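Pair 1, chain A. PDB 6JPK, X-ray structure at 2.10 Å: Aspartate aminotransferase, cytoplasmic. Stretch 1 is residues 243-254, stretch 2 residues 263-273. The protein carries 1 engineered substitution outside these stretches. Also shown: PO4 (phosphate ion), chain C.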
# COMPACT_ATOMS: atom_id res chain seq x y z
N TYR A 243 24.01 2.28 -22.24
CA TYR A 243 23.42 2.82 -23.45
C TYR A 243 22.87 4.23 -23.29
O TYR A 243 22.45 4.83 -24.29
CB TYR A 243 22.31 1.88 -23.95
CG TYR A 243 22.79 0.48 -24.23
CD1 TYR A 243 22.45 -0.56 -23.39
CD2 TYR A 243 23.61 0.20 -25.31
CE1 TYR A 243 22.90 -1.85 -23.62
CE2 TYR A 243 24.04 -1.10 -25.57
CZ TYR A 243 23.69 -2.11 -24.70
OH TYR A 243 24.13 -3.40 -24.92
N ASN A 244 22.84 4.77 -22.07
CA ASN A 244 22.46 6.17 -21.81
C ASN A 244 21.05 6.48 -22.33
O ASN A 244 20.81 7.49 -23.00
CB ASN A 244 23.50 7.13 -22.39
CG ASN A 244 23.52 8.51 -21.70
OD1 ASN A 244 23.22 8.65 -20.50
ND2 ASN A 244 23.88 9.54 -22.47
N LYS A 245 20.10 5.58 -22.03
CA LYS A 245 18.67 5.81 -22.23
C LYS A 245 17.98 5.82 -20.87
O LYS A 245 18.27 4.97 -20.03
CB LYS A 245 18.04 4.72 -23.12
CG LYS A 245 18.70 4.58 -24.51
CD LYS A 245 18.01 5.43 -25.58
CE LYS A 245 16.74 4.74 -26.07
NZ LYS A 245 15.95 5.43 -27.15
N ASP A 246 17.09 6.77 -20.62
CA ASP A 246 16.38 6.69 -19.35
C ASP A 246 15.46 5.47 -19.35
O ASP A 246 15.02 5.00 -20.41
CB ASP A 246 15.63 8.00 -19.02
CG ASP A 246 14.86 8.61 -20.20
OD1 ASP A 246 15.36 8.62 -21.34
OD2 ASP A 246 13.76 9.18 -19.94
N PHE A 247 15.22 4.92 -18.16
CA PHE A 247 14.43 3.69 -18.03
C PHE A 247 13.91 3.59 -16.60
O PHE A 247 14.29 4.39 -15.73
CB PHE A 247 15.24 2.45 -18.44
CG PHE A 247 16.44 2.16 -17.54
CD1 PHE A 247 17.62 2.90 -17.66
CD2 PHE A 247 16.41 1.12 -16.62
CE1 PHE A 247 18.73 2.63 -16.84
CE2 PHE A 247 17.51 0.83 -15.80
CZ PHE A 247 18.67 1.59 -15.91
N PHE A 248 13.06 2.58 -16.36
CA PHE A 248 12.41 2.36 -15.07
C PHE A 248 12.81 1.01 -14.48
O PHE A 248 13.08 0.05 -15.21
CB PHE A 248 10.88 2.38 -15.18
CG PHE A 248 10.32 3.70 -15.60
CD1 PHE A 248 10.35 4.09 -16.94
CD2 PHE A 248 9.75 4.56 -14.66
CE1 PHE A 248 9.82 5.31 -17.34
CE2 PHE A 248 9.21 5.78 -15.06
CZ PHE A 248 9.26 6.16 -16.39
N VAL A 249 12.81 0.95 -13.15
CA VAL A 249 13.09 -0.29 -12.43
C VAL A 249 12.07 -0.45 -11.32
O VAL A 249 11.85 0.48 -10.53
CB VAL A 249 14.52 -0.31 -11.84
CG1 VAL A 249 14.78 -1.65 -11.15
CG2 VAL A 249 15.57 -0.02 -12.91
N CYS A 250 11.46 -1.64 -11.23
CA CYS A 250 10.55 -1.99 -10.13
C CYS A 250 11.20 -3.09 -9.29
O CYS A 250 11.44 -4.19 -9.79
CB CYS A 250 9.19 -2.45 -10.66
SG CYS A 250 8.43 -1.26 -11.78
N GLN A 251 11.45 -2.79 -8.02
CA GLN A 251 12.32 -3.59 -7.16
C GLN A 251 11.52 -4.09 -5.97
O GLN A 251 10.80 -3.31 -5.34
CB GLN A 251 13.52 -2.77 -6.70
CG GLN A 251 14.42 -3.39 -5.66
CD GLN A 251 15.47 -2.39 -5.18
OE1 GLN A 251 15.18 -1.19 -5.10
NE2 GLN A 251 16.68 -2.85 -4.90
N SER A 252 11.65 -5.37 -5.66
CA SER A 252 11.00 -5.97 -4.51
C SER A 252 12.04 -6.58 -3.58
O SER A 252 13.01 -7.19 -4.04
CB SER A 252 10.00 -7.07 -4.95
OG SER A 252 9.51 -7.79 -3.83
N PHE A 253 11.82 -6.42 -2.27
CA PHE A 253 12.61 -7.12 -1.27
C PHE A 253 11.82 -8.26 -0.64
O PHE A 253 12.24 -8.81 0.39
CB PHE A 253 13.10 -6.15 -0.19
CG PHE A 253 14.10 -5.15 -0.71
CD1 PHE A 253 13.68 -3.97 -1.30
CD2 PHE A 253 15.46 -5.42 -0.64
CE1 PHE A 253 14.60 -3.05 -1.79
CE2 PHE A 253 16.37 -4.51 -1.14
CZ PHE A 253 15.94 -3.33 -1.71
N ALA A 254 10.68 -8.63 -1.24
CA ALA A 254 9.83 -9.67 -0.67
C ALA A 254 10.57 -10.99 -0.53
O ALA A 254 10.52 -11.63 0.52
CB ALA A 254 8.58 -9.84 -1.54
N ARG A 263 5.64 -5.79 2.73
CA ARG A 263 5.45 -4.97 1.53
C ARG A 263 6.55 -3.92 1.36
O ARG A 263 6.30 -2.71 1.36
CB ARG A 263 4.06 -4.31 1.52
CG ARG A 263 2.90 -5.21 1.94
CD ARG A 263 2.85 -6.50 1.13
NE ARG A 263 2.57 -6.29 -0.30
CZ ARG A 263 3.18 -6.96 -1.27
NH1 ARG A 263 2.87 -6.73 -2.53
NH2 ARG A 263 4.14 -7.83 -0.98
N THR A 264 7.78 -4.40 1.19
CA THR A 264 8.95 -3.52 1.06
C THR A 264 9.48 -3.58 -0.38
O THR A 264 9.98 -4.62 -0.83
CB THR A 264 10.03 -3.92 2.06
OG1 THR A 264 9.46 -3.93 3.38
CG2 THR A 264 11.18 -2.93 2.03
N GLY A 265 9.36 -2.46 -1.09
CA GLY A 265 9.80 -2.36 -2.47
C GLY A 265 10.13 -0.93 -2.81
O GLY A 265 9.98 -0.02 -1.99
N CYS A 266 10.60 -0.73 -4.04
CA CYS A 266 10.97 0.60 -4.49
C CYS A 266 10.82 0.69 -6.00
O CYS A 266 11.20 -0.25 -6.71
CB CYS A 266 12.41 0.93 -4.07
SG CYS A 266 12.74 2.70 -4.02
N MET A 267 10.26 1.80 -6.49
CA MET A 267 10.25 2.09 -7.92
C MET A 267 11.34 3.12 -8.20
O MET A 267 11.51 4.07 -7.43
CB MET A 267 8.89 2.62 -8.39
CG MET A 267 8.71 2.62 -9.93
SD MET A 267 8.27 4.23 -10.66
CE MET A 267 9.81 5.10 -10.61
N HIS A 268 12.07 2.93 -9.29
CA HIS A 268 13.14 3.85 -9.67
C HIS A 268 12.96 4.28 -11.11
O HIS A 268 12.68 3.45 -11.99
CB HIS A 268 14.54 3.22 -9.53
CG HIS A 268 14.80 2.57 -8.21
ND1 HIS A 268 15.35 3.24 -7.14
CD2 HIS A 268 14.58 1.30 -7.79
CE1 HIS A 268 15.45 2.42 -6.11
NE2 HIS A 268 15.00 1.23 -6.48
N TYR A 269 13.12 5.58 -11.35
CA TYR A 269 13.30 6.13 -12.69
C TYR A 269 14.73 6.62 -12.79
O TYR A 269 15.17 7.45 -11.97
CB TYR A 269 12.31 7.26 -12.97
CG TYR A 269 12.61 8.06 -14.23
CD1 TYR A 269 12.43 7.50 -15.50
CD2 TYR A 269 13.06 9.37 -14.16
CE1 TYR A 269 12.70 8.23 -16.65
CE2 TYR A 269 13.33 10.12 -15.30
CZ TYR A 269 13.15 9.54 -16.55
OH TYR A 269 13.41 10.28 -17.69
N VAL A 270 15.47 6.10 -13.76
CA VAL A 270 16.88 6.41 -13.95
C VAL A 270 16.94 7.48 -15.03
O VAL A 270 16.91 7.18 -16.23
CB VAL A 270 17.70 5.18 -14.34
CG1 VAL A 270 19.18 5.55 -14.47
CG2 VAL A 270 17.50 4.06 -13.31
N ALA A 271 17.03 8.75 -14.61
CA ALA A 271 16.97 9.87 -15.52
C ALA A 271 18.31 10.09 -16.22
O ALA A 271 19.36 9.63 -15.76
CB ALA A 271 16.56 11.14 -14.78
N LYS A 272 18.27 10.84 -17.32
CA LYS A 272 19.51 11.27 -17.95
C LYS A 272 20.10 12.49 -17.25
O LYS A 272 21.28 12.76 -17.42
CB LYS A 272 19.29 11.57 -19.43
CG LYS A 272 19.00 10.32 -20.26
CD LYS A 272 18.48 10.67 -21.63
CE LYS A 272 19.59 11.19 -22.51
NZ LYS A 272 20.41 10.08 -23.03
N ASP A 273 19.30 13.23 -16.49
CA ASP A 273 19.82 14.38 -15.76
C ASP A 273 18.95 14.66 -14.55
O ASP A 273 17.79 14.23 -14.47
CB ASP A 273 19.92 15.62 -16.66
CG ASP A 273 18.63 15.92 -17.36
OD1 ASP A 273 17.66 16.28 -16.66
OD2 ASP A 273 18.59 15.78 -18.62
P PO4 C . 5.63 -8.35 -4.41
O1 PO4 C . 4.47 -7.41 -4.72
O2 PO4 C . 6.89 -7.59 -4.07
O3 PO4 C . 5.21 -9.24 -3.26
O4 PO4 C . 5.95 -9.23 -5.59
O HOH W 1 23.10 11.49 -19.11

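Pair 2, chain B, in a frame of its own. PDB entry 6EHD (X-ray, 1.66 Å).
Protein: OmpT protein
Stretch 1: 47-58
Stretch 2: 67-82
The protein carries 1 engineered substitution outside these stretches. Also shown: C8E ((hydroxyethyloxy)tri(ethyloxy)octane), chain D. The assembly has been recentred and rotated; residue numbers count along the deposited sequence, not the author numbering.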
# COMPACT_ATOMS: atom_id res chain seq x y z
N ASN B 47 -9.40 -25.80 18.41
CA ASN B 47 -9.63 -25.54 19.82
C ASN B 47 -9.13 -24.15 20.26
O ASN B 47 -8.71 -23.36 19.44
CB ASN B 47 -9.05 -26.69 20.70
CG ASN B 47 -7.56 -26.89 20.56
OD1 ASN B 47 -6.79 -25.95 20.32
ND2 ASN B 47 -7.13 -28.12 20.78
N ASP B 48 -9.23 -23.87 21.57
CA ASP B 48 -8.69 -22.70 22.24
C ASP B 48 -7.28 -22.25 21.77
O ASP B 48 -6.94 -21.08 21.83
CB ASP B 48 -8.58 -23.03 23.76
CG ASP B 48 -9.88 -23.64 24.37
OD1 ASP B 48 -10.29 -24.79 24.00
OD2 ASP B 48 -10.48 -22.98 25.25
N SER B 49 -6.47 -23.21 21.37
CA SER B 49 -5.08 -23.02 21.00
C SER B 49 -4.75 -23.12 19.47
O SER B 49 -3.58 -23.07 19.10
CB SER B 49 -4.25 -24.07 21.78
OG SER B 49 -4.21 -23.73 23.15
N LEU B 50 -5.74 -23.30 18.60
CA LEU B 50 -5.38 -23.57 17.19
C LEU B 50 -6.57 -23.31 16.27
O LEU B 50 -7.69 -23.90 16.47
CB LEU B 50 -4.95 -25.04 17.02
CG LEU B 50 -4.67 -25.50 15.58
CD1 LEU B 50 -3.49 -24.84 14.93
CD2 LEU B 50 -4.43 -27.02 15.49
N ALA B 51 -6.32 -22.55 15.21
CA ALA B 51 -7.33 -22.30 14.15
C ALA B 51 -6.69 -22.28 12.76
O ALA B 51 -5.52 -22.01 12.61
CB ALA B 51 -8.11 -21.01 14.47
N LEU B 52 -7.46 -22.63 11.72
CA LEU B 52 -7.01 -22.72 10.35
C LEU B 52 -7.86 -21.72 9.45
O LEU B 52 -9.03 -21.46 9.75
CB LEU B 52 -7.28 -24.13 9.78
CG LEU B 52 -6.65 -25.28 10.58
CD1 LEU B 52 -7.16 -26.65 10.10
CD2 LEU B 52 -5.15 -25.21 10.47
N GLN B 53 -7.24 -21.25 8.41
CA GLN B 53 -7.83 -20.31 7.45
C GLN B 53 -7.43 -20.69 6.06
O GLN B 53 -6.28 -21.03 5.75
CB GLN B 53 -7.39 -18.84 7.76
CG GLN B 53 -7.90 -17.83 6.71
CD GLN B 53 -7.26 -16.41 6.84
OE1 GLN B 53 -6.09 -16.26 7.31
NE2 GLN B 53 -8.04 -15.36 6.44
N GLY B 54 -8.40 -20.62 5.14
CA GLY B 54 -8.11 -20.73 3.71
C GLY B 54 -8.86 -19.55 2.99
O GLY B 54 -10.02 -19.42 3.13
N LYS B 55 -8.14 -18.73 2.25
CA LYS B 55 -8.73 -17.49 1.59
C LYS B 55 -8.27 -17.38 0.16
O LYS B 55 -7.08 -17.55 -0.14
CB LYS B 55 -8.34 -16.25 2.44
CG LYS B 55 -8.92 -14.92 1.96
CD LYS B 55 -8.63 -13.78 2.99
CE LYS B 55 -9.06 -12.41 2.47
NZ LYS B 55 -8.89 -11.38 3.53
N VAL B 56 -9.17 -16.98 -0.78
CA VAL B 56 -8.74 -16.72 -2.09
C VAL B 56 -9.58 -15.49 -2.60
O VAL B 56 -10.71 -15.38 -2.22
CB VAL B 56 -8.94 -17.97 -3.00
CG1 VAL B 56 -10.37 -18.40 -3.03
CG2 VAL B 56 -8.38 -17.73 -4.39
N GLU B 57 -8.92 -14.61 -3.31
CA GLU B 57 -9.52 -13.35 -3.80
C GLU B 57 -9.19 -13.19 -5.23
O GLU B 57 -7.99 -13.29 -5.62
CB GLU B 57 -8.94 -12.16 -3.01
CG GLU B 57 -9.68 -10.78 -3.31
CD GLU B 57 -9.20 -9.62 -2.35
OE1 GLU B 57 -8.49 -8.72 -2.83
OE2 GLU B 57 -9.56 -9.69 -1.15
N PHE B 58 -10.19 -12.88 -6.05
CA PHE B 58 -10.01 -12.68 -7.48
C PHE B 58 -10.37 -11.20 -7.92
O PHE B 58 -11.17 -10.52 -7.27
CB PHE B 58 -11.03 -13.56 -8.24
CG PHE B 58 -10.90 -15.04 -7.95
CD1 PHE B 58 -10.04 -15.84 -8.71
CD2 PHE B 58 -11.67 -15.63 -6.95
CE1 PHE B 58 -9.93 -17.22 -8.47
CE2 PHE B 58 -11.56 -17.03 -6.70
CZ PHE B 58 -10.67 -17.79 -7.47
N TYR B 67 -8.38 -13.20 -12.57
CA TYR B 67 -7.05 -13.59 -12.13
C TYR B 67 -7.01 -13.55 -10.59
O TYR B 67 -7.82 -12.87 -9.96
CB TYR B 67 -5.93 -12.72 -12.75
CG TYR B 67 -5.72 -11.35 -12.08
CD1 TYR B 67 -6.44 -10.22 -12.50
CD2 TYR B 67 -4.80 -11.18 -11.02
CE1 TYR B 67 -6.25 -8.97 -11.89
CE2 TYR B 67 -4.61 -9.95 -10.39
CZ TYR B 67 -5.34 -8.84 -10.83
OH TYR B 67 -5.20 -7.57 -10.25
N VAL B 68 -6.06 -14.26 -10.01
CA VAL B 68 -5.95 -14.43 -8.54
C VAL B 68 -5.20 -13.26 -7.91
O VAL B 68 -4.04 -12.96 -8.31
CB VAL B 68 -5.17 -15.73 -8.21
CG1 VAL B 68 -5.05 -15.86 -6.68
CG2 VAL B 68 -5.96 -16.92 -8.77
N ARG B 69 -5.83 -12.56 -6.96
CA ARG B 69 -5.14 -11.41 -6.29
C ARG B 69 -4.33 -11.88 -5.07
O ARG B 69 -3.19 -11.43 -4.85
CB ARG B 69 -6.15 -10.29 -5.82
CG ARG B 69 -6.52 -9.35 -6.98
CD ARG B 69 -7.75 -8.49 -6.57
NE ARG B 69 -7.58 -7.63 -5.40
CZ ARG B 69 -7.05 -6.41 -5.39
NH1 ARG B 69 -7.02 -5.73 -4.27
NH2 ARG B 69 -6.55 -5.87 -6.47
N ASN B 70 -5.00 -12.71 -4.24
CA ASN B 70 -4.37 -13.33 -3.03
C ASN B 70 -4.82 -14.79 -2.98
O ASN B 70 -5.96 -15.09 -3.36
CB ASN B 70 -4.90 -12.68 -1.75
CG ASN B 70 -4.04 -11.43 -1.27
OD1 ASN B 70 -4.17 -11.06 -0.14
ND2 ASN B 70 -3.16 -10.87 -2.10
N HIS B 71 -3.97 -15.65 -2.36
CA HIS B 71 -4.32 -17.08 -2.14
C HIS B 71 -3.50 -17.54 -0.91
O HIS B 71 -2.26 -17.55 -0.95
CB HIS B 71 -3.96 -17.87 -3.41
CG HIS B 71 -4.37 -19.32 -3.38
ND1 HIS B 71 -4.08 -20.20 -4.41
CD2 HIS B 71 -5.02 -20.05 -2.44
CE1 HIS B 71 -4.53 -21.40 -4.11
NE2 HIS B 71 -5.13 -21.34 -2.93
N ILE B 72 -4.21 -17.82 0.17
CA ILE B 72 -3.60 -17.91 1.50
C ILE B 72 -4.05 -19.19 2.22
O ILE B 72 -5.26 -19.51 2.26
CB ILE B 72 -4.03 -16.66 2.36
CG1 ILE B 72 -3.63 -15.37 1.66
CG2 ILE B 72 -3.33 -16.65 3.70
CD1 ILE B 72 -4.12 -14.07 2.34
N LEU B 73 -3.08 -19.85 2.88
CA LEU B 73 -3.33 -20.82 3.94
C LEU B 73 -2.75 -20.30 5.26
O LEU B 73 -1.58 -19.99 5.34
CB LEU B 73 -2.59 -22.13 3.51
CG LEU B 73 -3.22 -23.43 3.97
CD1 LEU B 73 -2.58 -24.62 3.22
CD2 LEU B 73 -3.07 -23.53 5.48
N GLY B 74 -3.56 -20.24 6.29
CA GLY B 74 -3.23 -19.65 7.56
C GLY B 74 -3.37 -20.62 8.75
O GLY B 74 -4.32 -21.42 8.81
N VAL B 75 -2.47 -20.45 9.73
CA VAL B 75 -2.43 -21.25 10.93
C VAL B 75 -2.26 -20.32 12.12
O VAL B 75 -1.19 -19.72 12.26
CB VAL B 75 -1.25 -22.29 10.91
CG1 VAL B 75 -1.38 -23.16 12.14
CG2 VAL B 75 -1.28 -23.11 9.63
N LYS B 76 -3.26 -20.23 12.97
CA LYS B 76 -3.21 -19.39 14.14
C LYS B 76 -3.04 -20.23 15.43
O LYS B 76 -3.84 -21.12 15.70
CB LYS B 76 -4.52 -18.56 14.22
CG LYS B 76 -4.56 -17.60 15.42
CD LYS B 76 -5.52 -16.42 15.22
CE LYS B 76 -5.36 -15.35 16.31
NZ LYS B 76 -5.96 -15.80 17.58
N THR B 77 -2.07 -19.86 16.24
CA THR B 77 -1.60 -20.57 17.45
C THR B 77 -1.34 -19.58 18.57
O THR B 77 -1.27 -18.35 18.35
CB THR B 77 -0.23 -21.26 17.25
OG1 THR B 77 0.88 -20.32 17.26
CG2 THR B 77 -0.10 -22.01 15.96
N ASN B 78 -1.09 -20.10 19.77
CA ASN B 78 -0.72 -19.25 20.89
C ASN B 78 0.65 -18.51 20.74
O ASN B 78 0.90 -17.62 21.52
CB ASN B 78 -0.70 -20.07 22.21
CG ASN B 78 -2.06 -20.49 22.65
OD1 ASN B 78 -3.08 -19.81 22.39
ND2 ASN B 78 -2.11 -21.63 23.36
N PHE B 79 1.51 -18.90 19.81
CA PHE B 79 2.77 -18.23 19.58
C PHE B 79 2.75 -17.35 18.30
O PHE B 79 3.81 -16.93 17.81
CB PHE B 79 3.99 -19.16 19.62
CG PHE B 79 3.85 -20.47 18.89
CD1 PHE B 79 3.24 -21.58 19.52
CD2 PHE B 79 4.46 -20.67 17.63
CE1 PHE B 79 3.16 -22.81 18.86
CE2 PHE B 79 4.39 -21.91 16.98
CZ PHE B 79 3.74 -22.98 17.60
N GLY B 80 1.55 -17.05 17.82
CA GLY B 80 1.37 -16.17 16.64
C GLY B 80 0.61 -16.84 15.49
O GLY B 80 0.37 -18.08 15.53
N LYS B 81 0.34 -16.06 14.43
CA LYS B 81 -0.30 -16.56 13.22
C LYS B 81 0.70 -16.59 12.11
O LYS B 81 1.39 -15.58 11.85
CB LYS B 81 -1.56 -15.71 12.87
CG LYS B 81 -2.29 -16.20 11.61
CD LYS B 81 -3.50 -15.34 11.28
CE LYS B 81 -4.31 -16.07 10.20
NZ LYS B 81 -5.58 -15.33 9.95
N PHE B 82 0.72 -17.69 11.35
CA PHE B 82 1.58 -17.90 10.22
C PHE B 82 0.74 -18.06 8.95
O PHE B 82 -0.13 -18.98 8.90
CB PHE B 82 2.46 -19.15 10.37
CG PHE B 82 3.34 -19.14 11.62
CD1 PHE B 82 2.83 -19.46 12.84
CD2 PHE B 82 4.63 -18.77 11.52
CE1 PHE B 82 3.68 -19.41 13.99
CE2 PHE B 82 5.47 -18.73 12.65
CZ PHE B 82 4.98 -19.04 13.87
C14 C8E D . -4.38 -17.97 20.08
O15 C8E D . -4.97 -18.77 19.04
C16 C8E D . -6.38 -18.84 19.22
C17 C8E D . -7.13 -19.86 18.37
O18 C8E D . -8.24 -19.20 17.72
C19 C8E D . -9.44 -19.07 18.50
O HOH W 2 -5.30 -20.05 23.65
O HOH W 3 -1.00 -22.76 20.10
O HOH W 4 -7.01 -7.02 -1.47

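Two neighbouring antiparallel strands offer a fixed scaffold on which very different side chains can be mounted, and these two pairs illustrate the principle. The N, CA and C atoms of 14 central residues superpose with an RMSD of 0.5 Å. In pair 1 the axes of strands 247-252 and 264-270 approach to 4.7 Å at 166°; in pair 2 strands 50-58 and 70-77 approach to 4.6 Å at 169°. The buried areas are also similar, 925 and 994 Å².

The match extends to the hydrogen-bonding pattern. A:Val249 and A:His268 form a hydrogen-bonded pair, as do their counterparts B:Gln53 and B:Gly74. In pair 1 A:Val249 N donates to A:His268 O and A:His268 N to A:Val249 O, both at 2.8 Å; in pair 2 B:Gln53 N reaches B:Gly74 O at 3.0 Å and B:Gly74 N reaches B:Gln53 O at 2.9 Å. Because these bonds involve only main-chain atoms, the same ladder can carry the quite different side chains of the two pairs.

At this position the two solutions diverge. A:Val249 and A:His268 bring their CB atoms to 4.2 Å, and the imidazole reaches along the same face, where A:His268 NE2 donates to A:Gln251 OE1 at 2.8 Å. In pair 2 the large side chain lies on the first strand and glycine on the second. An ideal CB on B:Gly74 would lie 3.0 Å from B:Gln53 OE1, a clash, so the bare backbone leaves space for the glutamine. That same OE1 accepts a hydrogen bond from B:Lys81 NZ at 2.8 Å. In both pairs this face thus uses a glutamine carbonyl as an acceptor, but from different positions: A:Gln251 superposes on B:Lys55, whose extended side chain leads away from the partner strand.

On the other face, A:Phe248 matches B:Leu52 and A:Tyr269 matches B:Val75. The aromatic rings of pair 1 meet obliquely, with centroids 5.0 Å apart and A:Phe248 CZ 3.6 Å from A:Tyr269 CD1. Aliphatic side chains make a looser contact in pair 2, where B:Leu52 CD2 lies 4.5 Å from B:Val75 CG2. The longer tyrosine also carries a hydroxyl to the neighbouring position: A:Tyr269 OH donates to A:Asp246 OD2 at 2.5 Å. At the matching site in pair 2, B:Leu50 makes an apolar contact instead, its CD1 3.9 Å from B:Val75 CG1.

Farther along the face that carries A:Phe248, the glycine belongs to pair 1. A:Gly265 falls on B:His71, opposite A:Ser252 and B:Val56 respectively. An ideal CB on A:Gly265 would clash with A:Gln251 O at 2.8 Å, whereas B:His71 has a side chain whose CG lies 4.4 Å from B:Val56 CG2. Finally, A:Phe253 matches B:Glu57. The phenylalanine ring turns its edge to A:Thr264 O and A:Gly265 CA, while the glutamate forms a salt bridge from OE1 to B:Arg69 NE at 2.9 Å, beside a beta bulge. The shared backbone fixes where side chains begin; their chemistry determines how the intervening space is filled.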